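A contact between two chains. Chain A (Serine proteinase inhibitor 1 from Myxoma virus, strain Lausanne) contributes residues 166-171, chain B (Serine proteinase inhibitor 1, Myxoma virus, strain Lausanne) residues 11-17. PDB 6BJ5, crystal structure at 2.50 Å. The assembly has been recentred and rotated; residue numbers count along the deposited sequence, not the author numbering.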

# COMPACT_ATOMS: atom_id res chain seq x y z
N GLN A 166 -20.45 -18.44 4.67
CA GLN A 166 -21.39 -17.56 5.34
C GLN A 166 -21.76 -16.41 4.39
O GLN A 166 -21.04 -16.17 3.42
CB GLN A 166 -20.83 -17.00 6.66
CG GLN A 166 -20.51 -18.04 7.72
CD GLN A 166 -21.74 -18.61 8.41
OE1 GLN A 166 -22.75 -17.93 8.57
NE2 GLN A 166 -21.68 -19.88 8.78
N PRO A 167 -22.91 -15.78 4.62
CA PRO A 167 -23.28 -14.63 3.77
C PRO A 167 -22.51 -13.35 4.10
O PRO A 167 -22.07 -13.12 5.23
CB PRO A 167 -24.79 -14.47 4.06
CG PRO A 167 -24.99 -15.05 5.42
CD PRO A 167 -24.00 -16.20 5.52
N PHE A 168 -22.37 -12.50 3.07
CA PHE A 168 -21.72 -11.19 3.15
C PHE A 168 -22.64 -10.19 2.47
O PHE A 168 -22.91 -10.31 1.27
CB PHE A 168 -20.35 -11.22 2.45
CG PHE A 168 -19.50 -10.00 2.66
CD1 PHE A 168 -18.54 -9.98 3.67
CD2 PHE A 168 -19.61 -8.89 1.82
CE1 PHE A 168 -17.72 -8.87 3.86
CE2 PHE A 168 -18.81 -7.77 2.01
CZ PHE A 168 -17.86 -7.76 3.03
N TYR A 169 -23.09 -9.17 3.21
CA TYR A 169 -24.15 -8.28 2.74
C TYR A 169 -23.55 -6.96 2.24
O TYR A 169 -23.08 -6.13 3.02
CB TYR A 169 -25.18 -8.04 3.84
CG TYR A 169 -25.74 -9.32 4.43
CD1 TYR A 169 -26.63 -10.12 3.70
CD2 TYR A 169 -25.40 -9.73 5.71
CE1 TYR A 169 -27.13 -11.31 4.23
CE2 TYR A 169 -25.90 -10.90 6.25
CZ TYR A 169 -26.76 -11.69 5.51
OH TYR A 169 -27.25 -12.85 6.06
N SER A 170 -23.54 -6.79 0.92
CA SER A 170 -23.08 -5.58 0.24
C SER A 170 -24.28 -4.83 -0.34
O SER A 170 -24.68 -5.04 -1.49
CB SER A 170 -22.07 -5.95 -0.85
OG SER A 170 -21.89 -4.89 -1.77
N GLY A 171 -24.82 -3.90 0.44
CA GLY A 171 -26.02 -3.19 0.02
C GLY A 171 -27.15 -4.19 -0.05
O GLY A 171 -27.57 -4.76 0.98
N VAL B 11 -18.00 -9.13 13.68
CA VAL B 11 -18.42 -9.89 12.51
C VAL B 11 -18.26 -9.02 11.29
O VAL B 11 -19.05 -8.09 11.06
CB VAL B 11 -19.88 -10.37 12.61
CG1 VAL B 11 -20.23 -11.20 11.36
CG2 VAL B 11 -20.10 -11.17 13.90
N ALA B 12 -17.27 -9.36 10.46
CA ALA B 12 -16.97 -8.63 9.24
C ALA B 12 -17.74 -9.27 8.08
O ALA B 12 -17.17 -9.82 7.14
CB ALA B 12 -15.47 -8.64 8.98
N ASN B 13 -19.07 -9.20 8.18
CA ASN B 13 -19.94 -9.72 7.14
C ASN B 13 -20.62 -8.61 6.36
O ASN B 13 -21.67 -8.82 5.75
CB ASN B 13 -21.01 -10.65 7.73
CG ASN B 13 -21.99 -9.93 8.60
OD1 ASN B 13 -21.74 -8.80 9.02
ND2 ASN B 13 -23.14 -10.54 8.83
N LYS B 14 -20.02 -7.43 6.36
CA LYS B 14 -20.42 -6.28 5.57
C LYS B 14 -19.14 -5.56 5.17
O LYS B 14 -18.08 -5.87 5.73
CB LYS B 14 -21.38 -5.39 6.38
CG LYS B 14 -20.98 -5.13 7.84
CD LYS B 14 -21.94 -4.13 8.50
CE LYS B 14 -21.65 -3.90 9.99
NZ LYS B 14 -21.83 -5.15 10.79
N PRO B 15 -19.18 -4.62 4.22
CA PRO B 15 -17.94 -3.94 3.81
C PRO B 15 -17.15 -3.40 4.99
O PRO B 15 -17.70 -2.80 5.92
CB PRO B 15 -18.45 -2.81 2.90
CG PRO B 15 -19.67 -3.35 2.30
CD PRO B 15 -20.32 -4.21 3.38
N PHE B 16 -15.85 -3.64 4.95
CA PHE B 16 -14.99 -3.27 6.07
C PHE B 16 -13.64 -2.78 5.54
O PHE B 16 -13.38 -2.78 4.34
CB PHE B 16 -14.82 -4.44 7.04
CG PHE B 16 -14.12 -5.63 6.45
CD1 PHE B 16 -12.74 -5.74 6.52
CD2 PHE B 16 -14.85 -6.66 5.87
CE1 PHE B 16 -12.10 -6.86 6.01
CE2 PHE B 16 -14.21 -7.77 5.35
CZ PHE B 16 -12.83 -7.87 5.42
N MET B 17 -12.82 -2.31 6.46
CA MET B 17 -11.51 -1.76 6.15
C MET B 17 -10.45 -2.47 6.99
O MET B 17 -10.69 -2.80 8.15
CB MET B 17 -11.46 -0.24 6.42
CG MET B 17 -10.08 0.37 6.25
SD MET B 17 -10.01 2.14 6.53
CE MET B 17 -10.66 2.76 4.99
O HOH W 1 -23.08 -13.63 7.42

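This is a small contact in which one backbone hydrogen bond joins a strand of chain A to a loop of chain B and the Phe A168 ring packs against chain B backbone and side chains. The bond runs from Tyr A169 N to Asn B13 O at 2.9 Å. Its angle of 172° at the hydrogen is almost straight. The same carbonyl oxygen, Asn B13 O, also lies 3.5 Å from Phe A168 CA in a CA-H...O contact, so two successive residues of the strand share it.

Phe A168 makes the most contacts. Its CA-to-CB bond points sideways, but the end of the side chain, in the t rotamer at chi1, comes nearer to chain B. One face lies against the backbone of Asn B13 and Lys B14. At the ring edge, Phe A168 CE1 is 3.5 Å from Ala B12 O and 4.0 Å from Phe B16 CE2. The two phenylalanine rings therefore meet edge to edge. Pro B15 adds a further apolar contact, with its CD 4.1 Å from Phe A168 CE2. Pro B15 CD also sits 3.4 Å from Tyr A169 O.

The Asn B13 side chain supplies a looser polar link. A water accepts a weak hydrogen bond from Asn B13 ND2 at 3.4 Å and donates to Pro A167 O at 2.5 Å. Asn B13 ND2 also approaches the edge of the Tyr A169 ring, 3.8 Å from CE2 of that tyrosine.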